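Local atomic coordinates of nicotinate-nucleotide--dimethylbenzimidazole phosphoribosyltransferase (Thermus thermophilus HB8, PDB entry 1WX1), a protein that probably catalyses transfer of phosphoribose from nicotinate mononucleotide to 5,6-dimethylbenzimidazole, giving alpha-ribazole 5'-phosphate and nicotinate in cobalamin biosynthesis. Residues 82-87 against 300-305; 160-165 against 248-253. One frame throughout, in Å; residues are numbered along the deposited sequence.

Interaction 1 of 2, residues 82-87 against 300-305; sequences GAAINQ and LALGEG
Ala83, the N-cap residue of helix 84-91, has its methyl beside the Glu304 carboxylate, CB 3.7 Å from Glu304 OE1. Its backbone N donates to Asn86 OD1 three residues on, the side-chain-to-N-cap half of a capping box. At Ala84 the contact divides. The methyl presses on the branch tip of Leu302, CB to CD2 3.3 Å, tighter than usual for two carbons, while the backbone N reaches Glu304 OE2 through one water, which accepts from Ala84 N and donates to the carboxylate. Ile85 makes the direct link: its N binds Glu304 OE1 at 3.1 Å with an N-H...O angle of 154°, the donor arriving nearly along the C-O axis. The glutamate extends beyond CG (chi2 177°), which carries its carboxylate up to the first turn of the helix, and the two side chains run past each other in opposite directions. The Ile85 CG1 branch, anti to the backbone N (chi1 -172°), lies against Glu304 O at 3.4 Å, and CD1 continues to Gly305 C at 3.6 Å. Apolar carbon thus covers Glu304 O, which has no hydrogen-bond partner in the model. Farther along, Gln87 OE1 is hydrogen-bonded to Arg320 NE of the second subunit, and Leu23 and Met324 of that subunit pack on Leu302 and Ala84, so the site lies beside the dimer interface. Phe78 and Met74 of helix 70-79 also touch Glu304. Backbone N-H groups of the helix start therefore serve both carboxylate oxygens, one directly and one through water, which should restrict rotation of the group. Glu304 is the predicted proton acceptor of this CobT-family enzyme, and its carboxylate appears to be positioned in part by main-chain N-H groups at a helix N terminus.

Interaction 2 of 2, residues 160-165 against 248-253; sequences AGDMGI and VLDGFP
Asp162 sets OD2 at the CB-CG edge of Pro253, 3.5 Å from Pro253 CB and 3.6 Å from Pro253 CG; this is the close-packed part of the contact. Its chi1 of 67° puts CG between the backbone N and the carbonyl carbon, on the side of Pro253 in the first turn of helix 252-264, and OD2 also accepts from Asn167. Nearer the strands, Asp250 CB rests 3.7 Å from Ala160 O. The two segments take in the C-terminal ends of strands 157-163 and 247-249, neighbours in a Rossmann-like parallel sheet, and the turns that follow; Val248 pairs with Leu158, but no direct hydrogen bond joins the segments. The looser side holds two like charges: Asp162 OD1 and Asp250 OD2 stay 3.9 Å apart, their carboxylate planes turned by 43°, and a water donates to both, at 2.8 Å to Asp162 OD1 and 3.2 Å to Asp250 OD2. Each oxygen has a further donor in the loop of the predicted active site, Glu304 N for Asp162 OD1 and Gly305 N for Asp250 OD2. An alanine in place of Asp162 would probably leave Asn167 ND2, Glu304 N and the water without this acceptor and open a gap beside Pro253 CB and CG.

From the N terminus, the chain first passes residues 82-87 at the start of helix 84-91, then the end of strand 157-163, then the turn from strand 247-249 into helix 252-264, and last the loop before helix 306-321. Interaction 2 closes a largely helical excursion of 82 residues; interaction 1 closes a longer one of 212 residues that encloses it, so the two nest without crossing. Residues 300-305 join them, their backbone meeting the two aspartates of interaction 2 while the Glu304 side chain serves interaction 1. Backbone and side chain of Glu304 thereby tie the C-terminal ends of the central strands to helix 84-91.

Interaction 1 of 2, residues 82-87 against 300-305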
loop_
_atom_site.group_PDB
_atom_site.type_symbol
_atom_site.label_atom_id
_atom_site.label_comp_id
_atom_site.label_asym_id
_atom_site.label_seq_id
_atom_site.Cartn_x
_atom_site.Cartn_y
_atom_site.Cartn_z
ATOM N N GLY A 82 -0.135 3.278 22.352
ATOM C CA GLY A 82 -0.821 4.449 21.835
ATOM C C GLY A 82 -0.180 5.184 20.667
ATOM O O GLY A 82 -0.686 6.229 20.254
ATOM N N ALA A 83 0.919 4.662 20.130
ATOM C CA ALA A 83 1.596 5.318 19.012
ATOM C C ALA A 83 1.115 4.815 17.656
ATOM O O ALA A 83 0.452 3.781 17.557
ATOM C CB ALA A 83 3.105 5.134 19.125
ATOM N N ALA A 84 1.457 5.555 16.606
ATOM C CA ALA A 84 1.059 5.179 15.257
ATOM C C ALA A 84 1.574 3.782 14.924
ATOM O O ALA A 84 0.848 2.957 14.359
ATOM C CB ALA A 84 1.605 6.195 14.247
ATOM N N ILE A 85 2.823 3.507 15.286
ATOM C CA ILE A 85 3.408 2.206 14.993
ATOM C C ILE A 85 2.608 1.056 15.606
ATOM O O ILE A 85 2.440 0.013 14.975
ATOM C CB ILE A 85 4.895 2.127 15.456
ATOM C CG1 ILE A 85 5.523 0.825 14.944
ATOM C CG2 ILE A 85 4.993 2.207 16.974
ATOM C CD1 ILE A 85 5.518 0.705 13.430
ATOM N N ASN A 86 2.103 1.234 16.823
ATOM C CA ASN A 86 1.316 0.177 17.447
ATOM C C ASN A 86 0.044 -0.088 16.653
ATOM O O ASN A 86 -0.362 -1.239 16.483
ATOM C CB ASN A 86 0.910 0.543 18.878
ATOM C CG ASN A 86 2.095 0.796 19.775
ATOM O OD1 ASN A 86 2.455 1.942 20.022
ATOM N ND2 ASN A 86 2.717 -0.278 20.259
ATOM N N GLN A 87 -0.589 0.984 16.181
ATOM C CA GLN A 87 -1.830 0.868 15.423
ATOM C C GLN A 87 -1.622 0.193 14.073
ATOM O O GLN A 87 -2.412 -0.665 13.669
ATOM C CB GLN A 87 -2.456 2.251 15.218
ATOM C CG GLN A 87 -2.795 2.983 16.510
ATOM C CD GLN A 87 -3.508 2.099 17.524
ATOM O OE1 GLN A 87 -4.454 1.386 17.192
ATOM N NE2 GLN A 87 -3.054 2.149 18.773
ATOM N N LEU A 300 4.073 10.372 4.159
ATOM C CA LEU A 300 4.287 10.158 5.584
ATOM C C LEU A 300 5.590 10.829 6.008
ATOM O O LEU A 300 6.548 10.894 5.240
ATOM C CB LEU A 300 4.361 8.659 5.891
ATOM C CG LEU A 300 3.165 7.809 5.450
ATOM C CD1 LEU A 300 3.434 6.349 5.783
ATOM C CD2 LEU A 300 1.899 8.290 6.141
ATOM N N ALA A 301 5.624 11.330 7.235
ATOM C CA ALA A 301 6.817 11.983 7.750
ATOM C C ALA A 301 6.929 11.711 9.246
ATOM O O ALA A 301 7.423 12.545 9.999
ATOM C CB ALA A 301 6.741 13.487 7.487
ATOM N N LEU A 302 6.479 10.537 9.673
ATOM C CA LEU A 302 6.511 10.195 11.092
ATOM C C LEU A 302 7.681 9.334 11.575
ATOM O O LEU A 302 8.309 9.659 12.583
ATOM C CB LEU A 302 5.196 9.519 11.487
ATOM C CG LEU A 302 5.087 9.055 12.939
ATOM C CD1 LEU A 302 5.288 10.234 13.877
ATOM C CD2 LEU A 302 3.736 8.416 13.160
ATOM N N GLY A 303 7.974 8.244 10.871
ATOM C CA GLY A 303 9.054 7.365 11.298
ATOM C C GLY A 303 8.500 6.257 12.183
ATOM O O GLY A 303 7.389 5.794 11.949
ATOM N N GLU A 304 9.259 5.832 13.196
ATOM C CA GLU A 304 8.813 4.772 14.108
ATOM C C GLU A 304 8.726 3.410 13.412
ATOM O O GLU A 304 8.423 2.408 14.053
ATOM C CB GLU A 304 7.418 5.083 14.680
ATOM C CG GLU A 304 7.291 6.338 15.518
ATOM C CD GLU A 304 5.853 6.585 15.982
ATOM O OE1 GLU A 304 5.026 5.639 15.958
ATOM O OE2 GLU A 304 5.550 7.727 16.383
ATOM N N GLY A 305 8.985 3.373 12.110
ATOM C CA GLY A 305 8.876 2.123 11.374
ATOM C C GLY A 305 7.497 2.007 10.731
ATOM O O GLY A 305 7.157 0.980 10.130
HETATM O O HOH W 1 2.895 7.955 17.000
#

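Interaction 2 of 2, residues 160-165 against 248-253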
loop_
_atom_site.group_PDB
_atom_site.type_symbol
_atom_site.label_atom_id
_atom_site.label_comp_id
_atom_site.label_asym_id
_atom_site.label_seq_id
_atom_site.Cartn_x
_atom_site.Cartn_y
_atom_site.Cartn_z
ATOM N N ALA A 160 12.769 -2.071 10.760
ATOM C CA ALA A 160 13.358 -1.335 11.864
ATOM C C ALA A 160 12.592 -0.026 11.955
ATOM O O ALA A 160 12.056 0.465 10.955
ATOM C CB ALA A 160 14.845 -1.064 11.613
ATOM N N GLY A 161 12.518 0.512 13.166
ATOM C CA GLY A 161 11.840 1.774 13.390
ATOM C C GLY A 161 12.771 2.659 14.203
ATOM O O GLY A 161 13.694 2.160 14.857
ATOM N N ASP A 162 12.531 3.965 14.173
ATOM C CA ASP A 162 13.365 4.908 14.907
ATOM C C ASP A 162 12.541 5.827 15.800
ATOM O O ASP A 162 11.397 6.148 15.499
ATOM C CB ASP A 162 14.112 5.808 13.930
ATOM C CG ASP A 162 13.165 6.727 13.174
ATOM O OD1 ASP A 162 12.310 6.208 12.417
ATOM O OD2 ASP A 162 13.258 7.963 13.350
ATOM N N MET A 163 13.135 6.247 16.908
ATOM C CA MET A 163 12.485 7.200 17.794
ATOM C C MET A 163 13.610 7.959 18.469
ATOM O O MET A 163 14.386 7.391 19.238
ATOM C CB MET A 163 11.602 6.516 18.836
ATOM C CG MET A 163 10.826 7.508 19.729
ATOM S SD MET A 163 9.721 8.663 18.829
ATOM C CE MET A 163 10.320 10.275 19.404
ATOM N N GLY A 164 13.712 9.243 18.153
ATOM C CA GLY A 164 14.753 10.060 18.742
ATOM C C GLY A 164 14.632 11.491 18.265
ATOM O O GLY A 164 14.841 11.772 17.090
ATOM N N ILE A 165 14.283 12.395 19.174
ATOM C CA ILE A 165 14.150 13.803 18.822
ATOM C C ILE A 165 15.498 14.299 18.310
ATOM O O ILE A 165 16.523 14.109 18.959
ATOM C CB ILE A 165 13.712 14.646 20.046
ATOM C CG1 ILE A 165 12.315 14.209 20.506
ATOM C CG2 ILE A 165 13.715 16.126 19.693
ATOM C CD1 ILE A 165 11.257 14.277 19.420
ATOM N N VAL A 248 12.592 -4.781 5.579
ATOM C CA VAL A 248 11.818 -3.640 5.104
ATOM C C VAL A 248 12.302 -2.309 5.675
ATOM O O VAL A 248 12.457 -2.151 6.891
ATOM C CB VAL A 248 10.322 -3.811 5.453
ATOM C CG1 VAL A 248 9.497 -2.750 4.738
ATOM C CG2 VAL A 248 9.857 -5.213 5.073
ATOM N N LEU A 249 12.537 -1.356 4.783
ATOM C CA LEU A 249 13.003 -0.026 5.165
ATOM C C LEU A 249 11.845 0.889 5.515
ATOM O O LEU A 249 10.765 0.789 4.927
ATOM C CB LEU A 249 13.776 0.628 4.012
ATOM C CG LEU A 249 15.078 -0.019 3.547
ATOM C CD1 LEU A 249 15.611 0.752 2.339
ATOM C CD2 LEU A 249 16.091 -0.015 4.686
ATOM N N ASP A 250 12.079 1.774 6.478
ATOM C CA ASP A 250 11.081 2.753 6.864
ATOM C C ASP A 250 11.520 4.097 6.275
ATOM O O ASP A 250 11.834 4.181 5.083
ATOM C CB ASP A 250 10.954 2.853 8.391
ATOM C CG ASP A 250 9.814 3.768 8.815
ATOM O OD1 ASP A 250 8.749 3.699 8.172
ATOM O OD2 ASP A 250 9.975 4.546 9.785
ATOM N N GLY A 251 11.578 5.128 7.112
ATOM C CA GLY A 251 11.942 6.453 6.637
ATOM C C GLY A 251 13.409 6.829 6.577
ATOM O O GLY A 251 14.284 5.972 6.525
ATOM N N PHE A 252 13.662 8.137 6.608
ATOM C CA PHE A 252 15.004 8.708 6.511
ATOM C C PHE A 252 16.018 8.212 7.556
ATOM O O PHE A 252 17.095 7.729 7.195
ATOM C CB PHE A 252 14.885 10.246 6.532
ATOM C CG PHE A 252 16.172 10.978 6.243
ATOM C CD1 PHE A 252 16.655 11.936 7.136
ATOM C CD2 PHE A 252 16.886 10.736 5.076
ATOM C CE1 PHE A 252 17.828 12.646 6.865
ATOM C CE2 PHE A 252 18.061 11.439 4.795
ATOM C CZ PHE A 252 18.534 12.395 5.693
ATOM N N PRO A 253 15.694 8.319 8.858
ATOM C CA PRO A 253 16.641 7.853 9.878
ATOM C C PRO A 253 16.866 6.341 9.805
ATOM O O PRO A 253 17.998 5.866 9.904
ATOM C CB PRO A 253 15.977 8.287 11.190
ATOM C CG PRO A 253 15.188 9.511 10.781
ATOM C CD PRO A 253 14.573 9.047 9.481
HETATM O O HOH W 2 12.630 6.387 9.630
#